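Polysaccharide Lyase Family 6 (Bacteroides cellulosilyticus, PDB 6QPS) probably cleaves mannuronate-rich alginate as a calcium-binding family 6 polysaccharide lyase of a human gut bacterium. Local coordinates at residues A[208-213]-A[240-245]; A[177-182]-A[214-219]; A[199-204]-A[234-239]. All blocks are in the same frame, centred on the assembly; numbering follows the deposited sequence.

Contact 1. Residues A[208-213]-A[240-245]; sequences GGNGAE and SGENEI. With CA (calcium ion), chain C.
Two neighbouring loops of the parallel beta-helix close here round a calcium ion, 208-213 contributing Asn210 and Glu213 and 240-245 contributing Glu242 and Glu244. Glu242 lies at the centre. Its carboxylate grips the metal with both oxygens, unevenly, OE1 at 2.4 Å from the calcium and OE2 at 2.7 Å. The longer arm is the busier one: Glu242 OE2 also accepts Gly211 N at 2.9 Å, nearly along its C-O bond. Ala212 N adds a straighter bond of 3.0 Å to Glu242 OE2 from the anti side, 16° out of the carboxylate plane. Two backbone N-H groups of the opposing loop and the metal thus share one oxygen, while Glu242 OE1 takes Glu244 N on its anti lone pair, which should hold the carboxylate against rotation. The other ligands are monodentate. Asn210 OD1 reaches the calcium at 2.3 Å, its CG anti to the backbone N (chi1 -160°), with the amide turned 57° from the Glu242 carboxylate. Glu213, bent at its second torsion, passes its CG beside the Glu242 carboxylate and brings OE2 to 2.4 Å from the calcium. Glu244 OE1 stands 2.3 Å from the calcium, and its other oxygen is held by Ser247 OG. Two waters complete a sevenfold shell; one of them also accepts from Asn210 ND2. Away from the metal, a further water accepts from Gly241 N and donates to Ala212 O, joining the loops. The ion brings Glu213 OE2 and Glu244 OE1 to within 3.2 Å, a spacing that would probably be unfavourable without it. Three carboxylates probably more than balance the two charges of calcium; the two bound waters mark positions that a substrate carboxylate could take, consistent with the role of calcium in related family 6 lyases.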
loop_
_atom_site.group_PDB
_atom_site.type_symbol
_atom_site.label_atom_id
_atom_site.label_comp_id
_atom_site.label_asym_id
_atom_site.label_seq_id
_atom_site.Cartn_x
_atom_site.Cartn_y
_atom_site.Cartn_z
ATOM N N GLY A 208 2.565 7.701 -16.566
ATOM C CA GLY A 208 2.324 7.473 -17.976
ATOM C C GLY A 208 2.625 6.069 -18.443
ATOM O O GLY A 208 2.668 5.824 -19.656
ATOM N N GLY A 209 2.832 5.145 -17.518
ATOM C CA GLY A 209 3.007 3.742 -17.830
ATOM C C GLY A 209 2.928 2.968 -16.535
ATOM O O GLY A 209 2.669 3.527 -15.465
ATOM N N ASN A 210 3.125 1.665 -16.648
ATOM C CA ASN A 210 3.070 0.781 -15.499
ATOM C C ASN A 210 4.383 0.844 -14.725
ATOM O O ASN A 210 5.440 1.183 -15.265
ATOM C CB ASN A 210 2.842 -0.653 -15.992
ATOM C CG ASN A 210 2.288 -1.576 -14.927
ATOM O OD1 ASN A 210 2.014 -1.179 -13.795
ATOM N ND2 ASN A 210 2.125 -2.841 -15.295
ATOM N N GLY A 211 4.303 0.509 -13.446
ATOM C CA GLY A 211 5.457 0.447 -12.579
ATOM C C GLY A 211 5.668 1.647 -11.684
ATOM O O GLY A 211 6.823 1.968 -11.382
ATOM N N ALA A 212 4.594 2.289 -11.208
ATOM C CA ALA A 212 4.678 3.452 -10.335
ATOM C C ALA A 212 3.808 3.247 -9.094
ATOM O O ALA A 212 3.268 4.204 -8.535
ATOM C CB ALA A 212 4.357 4.748 -11.090
ATOM N N GLU A 213 3.654 1.990 -8.662
ATOM C CA GLU A 213 2.882 1.659 -7.470
ATOM C C GLU A 213 3.529 2.283 -6.227
ATOM O O GLU A 213 4.738 2.537 -6.182
ATOM C CB GLU A 213 2.846 0.139 -7.296
ATOM C CG GLU A 213 2.216 -0.643 -8.461
ATOM C CD GLU A 213 3.186 -1.091 -9.571
ATOM O OE1 GLU A 213 4.344 -0.598 -9.622
ATOM O OE2 GLU A 213 2.760 -1.936 -10.419
ATOM N N SER A 240 -0.741 9.077 -7.341
ATOM C CA SER A 240 -1.391 9.072 -8.648
ATOM C C SER A 240 -0.436 8.643 -9.749
ATOM O O SER A 240 -0.598 9.025 -10.906
ATOM C CB SER A 240 -2.005 10.444 -8.944
ATOM O OG SER A 240 -2.932 10.748 -7.906
ATOM N N GLY A 241 0.538 7.801 -9.420
ATOM C CA GLY A 241 1.475 7.358 -10.442
ATOM C C GLY A 241 0.854 6.464 -11.500
ATOM O O GLY A 241 1.270 6.507 -12.668
ATOM N N GLU A 242 -0.080 5.595 -11.097
ATOM C CA GLU A 242 -0.692 4.595 -11.969
ATOM C C GLU A 242 -1.940 4.049 -11.282
ATOM O O GLU A 242 -2.269 4.433 -10.159
ATOM C CB GLU A 242 0.282 3.456 -12.258
ATOM C CG GLU A 242 0.748 2.730 -10.992
ATOM C CD GLU A 242 0.912 1.249 -11.243
ATOM O OE1 GLU A 242 -0.081 0.502 -11.096
ATOM O OE2 GLU A 242 2.044 0.838 -11.596
ATOM N N ASN A 243 -2.570 3.054 -11.916
ATOM C CA ASN A 243 -3.880 2.598 -11.468
ATOM C C ASN A 243 -3.842 1.767 -10.195
ATOM O O ASN A 243 -4.897 1.598 -9.575
ATOM C CB ASN A 243 -4.655 1.897 -12.590
ATOM C CG ASN A 243 -4.004 0.641 -13.081
ATOM O OD1 ASN A 243 -2.937 0.253 -12.630
ATOM N ND2 ASN A 243 -4.665 -0.020 -14.027
ATOM N N GLU A 244 -2.671 1.285 -9.755
ATOM C CA GLU A 244 -2.560 0.585 -8.473
ATOM C C GLU A 244 -1.821 1.479 -7.474
ATOM O O GLU A 244 -0.607 1.710 -7.617
ATOM C CB GLU A 244 -1.792 -0.733 -8.593
ATOM C CG GLU A 244 -2.352 -1.736 -9.571
ATOM C CD GLU A 244 -1.433 -2.928 -9.722
ATOM O OE1 GLU A 244 -0.285 -2.722 -10.202
ATOM O OE2 GLU A 244 -1.846 -4.059 -9.349
ATOM N N ILE A 245 -2.524 1.912 -6.417
ATOM C CA ILE A 245 -1.852 2.505 -5.262
ATOM C C ILE A 245 -1.145 1.414 -4.473
ATOM O O ILE A 245 0.072 1.480 -4.212
ATOM C CB ILE A 245 -2.859 3.256 -4.370
ATOM C CG1 ILE A 245 -3.644 4.329 -5.133
ATOM C CG2 ILE A 245 -2.137 3.840 -3.158
ATOM C CD1 ILE A 245 -4.851 4.813 -4.334
HETATM CA CA CA C . 0.891 -1.571 -11.806
HETATM O O HOH W 1 -0.319 7.609 -15.331
HETATM O O HOH W 2 1.261 -3.855 -12.587
HETATM O O HOH W 3 1.186 5.798 -7.360
HETATM O O HOH W 4 -1.139 -1.565 -13.205
#

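Contact 2. Residues A[177-182]-A[214-219]; sequences GGLVLQ and IIRIGH
Parallel strands on successive turns of the beta-helix pair here, Leu181 beside Ile215 and Gln182 beside Arg216. The backbone link is short: Leu181 N donates to Ile214 O at 2.9 Å, and Arg216 N returns to Leu181 O at 3.1 Å. Arg216 and Gln182 carry the side-chain contact, Arg216 bent at chi3 (-75°), which turns one guanidinium face to Leu179. Leu179 CD2 sits 3.3 Å above the guanidinium plane, over its centre. At the edge, Arg216 NH1 gives a 2.9 Å hydrogen bond to Gln182 OE1, which lies 28° out of the guanidinium plane; Tyr155 OH is a second partner of NH1. From the other end of the Gln182 amide, NE2 donates to Gly218 O at 3.1 Å from above that carbonyl plane; the amide lies nearly parallel (14°) to the His219 ring, Gln182 NE2 coming 3.3 Å from His219 CE1. A leucine in place of Arg216 would probably leave Gln182 OE1 and Tyr155 OH without their charged donor and the Gln182 amide freer to turn. Strand 155-159 flanks segment 177-182, with Tyr155 against Leu179 and Gln182. Inward, Ile214 and Ile215 pack on Phe201 of strand 200-201 and Phe236 of strand 230-237.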
loop_
_atom_site.group_PDB
_atom_site.type_symbol
_atom_site.label_atom_id
_atom_site.label_comp_id
_atom_site.label_asym_id
_atom_site.label_seq_id
_atom_site.Cartn_x
_atom_site.Cartn_y
_atom_site.Cartn_z
ATOM N N GLY A 177 10.478 5.752 -12.226
ATOM C CA GLY A 177 9.797 4.483 -12.102
ATOM C C GLY A 177 10.297 3.650 -10.934
ATOM O O GLY A 177 11.466 3.764 -10.533
ATOM N N GLY A 178 9.420 2.793 -10.412
ATOM C CA GLY A 178 9.758 1.902 -9.318
ATOM C C GLY A 178 8.923 2.108 -8.079
ATOM O O GLY A 178 8.274 3.141 -7.909
ATOM N N LEU A 179 8.952 1.116 -7.196
ATOM C CA LEU A 179 8.141 1.113 -5.990
ATOM C C LEU A 179 8.660 2.083 -4.928
ATOM O O LEU A 179 9.865 2.250 -4.746
ATOM C CB LEU A 179 8.164 -0.301 -5.404
ATOM C CG LEU A 179 6.986 -1.214 -5.765
ATOM C CD1 LEU A 179 5.707 -0.713 -5.051
ATOM C CD2 LEU A 179 6.806 -1.384 -7.261
ATOM N N VAL A 180 7.723 2.683 -4.178
ATOM C CA VAL A 180 8.089 3.291 -2.900
ATOM C C VAL A 180 8.470 2.193 -1.900
ATOM O O VAL A 180 9.536 2.241 -1.269
ATOM C CB VAL A 180 6.971 4.216 -2.367
ATOM C CG1 VAL A 180 7.263 4.662 -0.944
ATOM C CG2 VAL A 180 6.794 5.420 -3.288
ATOM N N LEU A 181 7.623 1.172 -1.775
ATOM C CA LEU A 181 7.796 0.122 -0.774
ATOM C C LEU A 181 7.416 -1.230 -1.371
ATOM O O LEU A 181 6.233 -1.504 -1.622
ATOM C CB LEU A 181 6.978 0.446 0.472
ATOM C CG LEU A 181 6.975 -0.524 1.639
ATOM C CD1 LEU A 181 8.347 -0.823 2.093
ATOM C CD2 LEU A 181 6.164 0.062 2.810
ATOM N N GLN A 182 8.424 -2.078 -1.573
ATOM C CA GLN A 182 8.225 -3.445 -2.033
ATOM C C GLN A 182 8.413 -4.429 -0.886
ATOM O O GLN A 182 9.424 -4.376 -0.169
ATOM C CB GLN A 182 9.253 -3.779 -3.111
ATOM C CG GLN A 182 9.281 -5.242 -3.556
ATOM C CD GLN A 182 8.100 -5.603 -4.442
ATOM O OE1 GLN A 182 7.826 -4.938 -5.434
ATOM N NE2 GLN A 182 7.402 -6.684 -4.091
ATOM N N ILE A 214 2.721 2.490 -5.187
ATOM C CA ILE A 214 3.258 2.893 -3.887
ATOM C C ILE A 214 3.716 1.674 -3.086
ATOM O O ILE A 214 4.860 1.617 -2.627
ATOM C CB ILE A 214 2.230 3.727 -3.099
ATOM C CG1 ILE A 214 1.735 4.947 -3.889
ATOM C CG2 ILE A 214 2.823 4.199 -1.760
ATOM C CD1 ILE A 214 2.812 5.899 -4.367
ATOM N N ILE A 215 2.834 0.686 -2.889
ATOM C CA ILE A 215 3.179 -0.555 -2.201
ATOM C C ILE A 215 2.855 -1.737 -3.109
ATOM O O ILE A 215 1.771 -1.794 -3.707
ATOM C CB ILE A 215 2.401 -0.707 -0.874
ATOM C CG1 ILE A 215 2.645 0.444 0.097
ATOM C CG2 ILE A 215 2.718 -2.055 -0.187
ATOM C CD1 ILE A 215 1.837 0.378 1.371
ATOM N N ARG A 216 3.761 -2.713 -3.154
ATOM C CA ARG A 216 3.529 -3.994 -3.818
ATOM C C ARG A 216 3.883 -5.095 -2.824
ATOM O O ARG A 216 4.989 -5.095 -2.260
ATOM C CB ARG A 216 4.342 -4.157 -5.108
ATOM C CG ARG A 216 3.960 -5.421 -5.894
ATOM C CD ARG A 216 5.032 -5.729 -6.924
ATOM N NE ARG A 216 5.039 -4.857 -8.094
ATOM C CZ ARG A 216 6.124 -4.433 -8.722
ATOM N NH1 ARG A 216 7.335 -4.692 -8.259
ATOM N NH2 ARG A 216 6.008 -3.707 -9.817
ATOM N N ILE A 217 2.946 -5.987 -2.562
ATOM C CA ILE A 217 3.143 -7.057 -1.582
ATOM C C ILE A 217 3.339 -8.370 -2.337
ATOM O O ILE A 217 2.371 -9.036 -2.721
ATOM C CB ILE A 217 1.997 -7.167 -0.570
ATOM C CG1 ILE A 217 1.597 -5.790 -0.010
ATOM C CG2 ILE A 217 2.425 -8.135 0.592
ATOM C CD1 ILE A 217 0.430 -5.858 0.987
ATOM N N GLY A 218 4.598 -8.774 -2.533
ATOM C CA GLY A 218 4.916 -9.923 -3.357
ATOM C C GLY A 218 5.053 -9.584 -4.825
ATOM O O GLY A 218 5.129 -8.417 -5.216
ATOM N N HIS A 219 5.090 -10.647 -5.638
ATOM C CA HIS A 219 5.140 -10.585 -7.096
ATOM C C HIS A 219 4.281 -11.712 -7.669
ATOM O O HIS A 219 3.937 -12.670 -6.970
ATOM C CB HIS A 219 6.562 -10.814 -7.634
ATOM C CG HIS A 219 7.548 -9.728 -7.338
ATOM N ND1 HIS A 219 8.229 -9.636 -6.141
ATOM C CD2 HIS A 219 8.056 -8.749 -8.129
ATOM C CE1 HIS A 219 9.070 -8.615 -6.190
ATOM N NE2 HIS A 219 8.988 -8.058 -7.388
#

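Contact 3. Residues A[199-204]-A[234-239]; sequences NFFGER and NVFFRC
Phe201, Phe200 and Val235 bury the most surface where strands 200-201 and 235-237 pair in parallel on consecutive turns of the beta-helix. Phe201 lies beside Phe236 with the ring planes only 7° apart, yet slid so far they barely overlap. Phe201 CD1 lies over the Phe236 face, 3.4 Å from Phe236 CE2. The pair belongs to a row of rings inside the coil: Phe171 of the preceding turn meets Phe201, and Phe260 of the following turn stacks on Phe236. On the other face of the strands, Phe200 has CG anti to its own N (chi1 -164°) and its ring spreads across the neighbouring strand. Phe200 CE2 touches Val235 CG1 at 3.6 Å, while Phe200 CZ presses on Phe237 CB at 3.5 Å, the Phe200 and Phe237 rings meeting obliquely. Leu456 and Asn459 of helix 454-465 cover Phe200. Between these faces the backbones are tightly joined, Phe201 N to Val235 O and Phe237 N to Phe201 O both 2.8 Å long. Asn234 OD1 accepts two donors of one residue from opposite faces of its plane, Asn199 N at 2.9 Å and Asn199 ND2 at 3.0 Å. Neighbouring turns repeat the backbone part, Asn199 OD1 taking Cys169 N and Asn258 OD1 taking Asn234 N. At the far end, a water links Glu203 OE1 to Arg238 NH1, while Arg238 NE forms a salt bridge with Glu262. The chemistry divides: apolar, largely aromatic side chains lie on both faces of the strands, and buried asparagine amides satisfy backbone N-H groups at the corner of the coil.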
loop_
_atom_site.group_PDB
_atom_site.type_symbol
_atom_site.label_atom_id
_atom_site.label_comp_id
_atom_site.label_asym_id
_atom_site.label_seq_id
_atom_site.Cartn_x
_atom_site.Cartn_y
_atom_site.Cartn_z
ATOM N N ASN A 199 2.054 5.544 8.401
ATOM C CA ASN A 199 2.881 6.282 7.453
ATOM C C ASN A 199 2.019 7.194 6.595
ATOM O O ASN A 199 0.815 6.967 6.412
ATOM C CB ASN A 199 3.634 5.309 6.550
ATOM C CG ASN A 199 4.485 4.372 7.328
ATOM O OD1 ASN A 199 5.501 4.751 7.898
ATOM N ND2 ASN A 199 4.090 3.117 7.347
ATOM N N PHE A 200 2.647 8.258 6.092
ATOM C CA PHE A 200 2.039 9.189 5.148
ATOM C C PHE A 200 2.756 9.021 3.806
ATOM O O PHE A 200 3.916 9.432 3.648
ATOM C CB PHE A 200 2.147 10.625 5.679
ATOM C CG PHE A 200 1.236 11.624 4.980
ATOM C CD1 PHE A 200 1.551 12.114 3.726
ATOM C CD2 PHE A 200 0.073 12.057 5.594
ATOM C CE1 PHE A 200 0.718 13.038 3.103
ATOM C CE2 PHE A 200 -0.759 12.969 4.971
ATOM C CZ PHE A 200 -0.434 13.441 3.727
ATOM N N PHE A 201 2.068 8.405 2.854
ATOM C CA PHE A 201 2.572 8.239 1.492
ATOM C C PHE A 201 2.018 9.424 0.705
ATOM O O PHE A 201 0.818 9.486 0.434
ATOM C CB PHE A 201 2.114 6.901 0.909
ATOM C CG PHE A 201 2.648 5.695 1.644
ATOM C CD1 PHE A 201 1.896 5.109 2.634
ATOM C CD2 PHE A 201 3.889 5.148 1.353
ATOM C CE1 PHE A 201 2.356 4.019 3.333
ATOM C CE2 PHE A 201 4.356 4.020 2.041
ATOM C CZ PHE A 201 3.590 3.468 3.038
ATOM N N GLY A 202 2.864 10.413 0.419
ATOM C CA GLY A 202 2.452 11.632 -0.257
ATOM C C GLY A 202 2.497 11.566 -1.772
ATOM O O GLY A 202 2.513 10.495 -2.392
ATOM N N GLU A 203 2.558 12.749 -2.368
ATOM C CA GLU A 203 2.234 12.891 -3.770
ATOM C C GLU A 203 3.138 12.052 -4.663
ATOM O O GLU A 203 4.363 11.989 -4.483
ATOM C CB GLU A 203 2.340 14.364 -4.155
ATOM C CG GLU A 203 1.912 14.612 -5.603
ATOM C CD GLU A 203 1.476 16.040 -5.877
ATOM O OE1 GLU A 203 1.961 16.954 -5.185
ATOM O OE2 GLU A 203 0.649 16.236 -6.793
ATOM N N ARG A 204 2.516 11.460 -5.677
ATOM C CA ARG A 204 3.216 10.851 -6.793
ATOM C C ARG A 204 2.472 11.251 -8.054
ATOM O O ARG A 204 1.277 10.950 -8.186
ATOM C CB ARG A 204 3.270 9.327 -6.673
ATOM C CG ARG A 204 4.258 8.715 -7.679
ATOM C CD ARG A 204 4.541 7.239 -7.496
ATOM N NE ARG A 204 5.662 6.882 -8.349
ATOM C CZ ARG A 204 6.366 5.755 -8.245
ATOM N NH1 ARG A 204 6.029 4.838 -7.347
ATOM N NH2 ARG A 204 7.406 5.572 -9.045
ATOM N N ASN A 234 -2.554 3.927 7.600
ATOM C CA ASN A 234 -1.717 4.783 6.767
ATOM C C ASN A 234 -2.573 5.734 5.934
ATOM O O ASN A 234 -3.738 5.450 5.631
ATOM C CB ASN A 234 -0.874 3.965 5.779
ATOM C CG ASN A 234 0.013 2.926 6.455
ATOM O OD1 ASN A 234 1.093 3.235 6.976
ATOM N ND2 ASN A 234 -0.416 1.661 6.408
ATOM N N VAL A 235 -1.971 6.872 5.559
ATOM C CA VAL A 235 -2.573 7.838 4.633
ATOM C C VAL A 235 -1.862 7.763 3.287
ATOM O O VAL A 235 -0.626 7.723 3.231
ATOM C CB VAL A 235 -2.490 9.275 5.174
ATOM C CG1 VAL A 235 -3.040 10.271 4.168
ATOM C CG2 VAL A 235 -3.251 9.407 6.455
ATOM N N PHE A 236 -2.656 7.728 2.213
ATOM C CA PHE A 236 -2.191 7.830 0.826
ATOM C C PHE A 236 -2.779 9.125 0.269
ATOM O O PHE A 236 -3.998 9.242 0.111
ATOM C CB PHE A 236 -2.619 6.600 0.021
ATOM C CG PHE A 236 -2.045 5.321 0.575
ATOM C CD1 PHE A 236 -2.656 4.685 1.642
ATOM C CD2 PHE A 236 -0.884 4.793 0.068
ATOM C CE1 PHE A 236 -2.110 3.534 2.184
ATOM C CE2 PHE A 236 -0.336 3.635 0.613
ATOM C CZ PHE A 236 -0.942 3.023 1.676
ATOM N N PHE A 237 -1.926 10.104 -0.018
ATOM C CA PHE A 237 -2.327 11.476 -0.385
ATOM C C PHE A 237 -1.796 11.797 -1.777
ATOM O O PHE A 237 -0.578 11.910 -1.976
ATOM C CB PHE A 237 -1.746 12.427 0.668
ATOM C CG PHE A 237 -1.900 13.911 0.385
ATOM C CD1 PHE A 237 -0.867 14.641 -0.180
ATOM C CD2 PHE A 237 -3.047 14.582 0.779
ATOM C CE1 PHE A 237 -0.985 16.024 -0.387
ATOM C CE2 PHE A 237 -3.177 15.964 0.564
ATOM C CZ PHE A 237 -2.163 16.674 -0.017
ATOM N N ARG A 238 -2.703 11.922 -2.742
ATOM C CA ARG A 238 -2.318 12.281 -4.107
ATOM C C ARG A 238 -1.317 11.282 -4.677
ATOM O O ARG A 238 -0.421 11.639 -5.457
ATOM C CB ARG A 238 -1.840 13.738 -4.167
ATOM C CG ARG A 238 -2.977 14.671 -3.771
ATOM C CD ARG A 238 -2.543 16.096 -3.752
ATOM N NE ARG A 238 -3.690 16.963 -3.484
ATOM C CZ ARG A 238 -3.613 18.262 -3.215
ATOM N NH1 ARG A 238 -2.426 18.863 -3.153
ATOM N NH2 ARG A 238 -4.737 18.949 -3.007
ATOM N N CYS A 239 -1.531 9.996 -4.353
ATOM C CA CYS A 239 -0.713 8.914 -4.910
ATOM C C CYS A 239 -1.301 8.528 -6.262
ATOM O O CYS A 239 -2.253 7.739 -6.333
ATOM C CB CYS A 239 -0.669 7.710 -3.974
ATOM S SG CYS A 239 -0.011 8.043 -2.310
HETATM O O HOH W 5 -0.586 13.717 -7.913
HETATM O O HOH W 6 0.192 18.328 -3.643
#

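How the contacts relate
Contacts 1, 2 and 3 belong to adjoining turns of one beta-helix, and their segments alternate along the chain. Contacts 1 and 2 are the nearest, centres about 10 Å apart; Ile245 O probably accepts Ile214 N, continuing the strand pairing of contact 2, and Leu179 CD2 lies 3.5 Å from Glu213 OE1. Contact 3, centred about 13 Å from contact 1 and 14 Å from contact 2, meets them through Arg204 and two phenylalanines, Phe201 against Ile214 and Phe236 against Ile245. Arg204 NH2 probably bonds Gly178 O at 2.8 Å, and its side chain lies about 9 Å from the calcium. Arg216 approaches that ion to about 6 Å, placing contact 2 beside the metal site and contact 3 farther off.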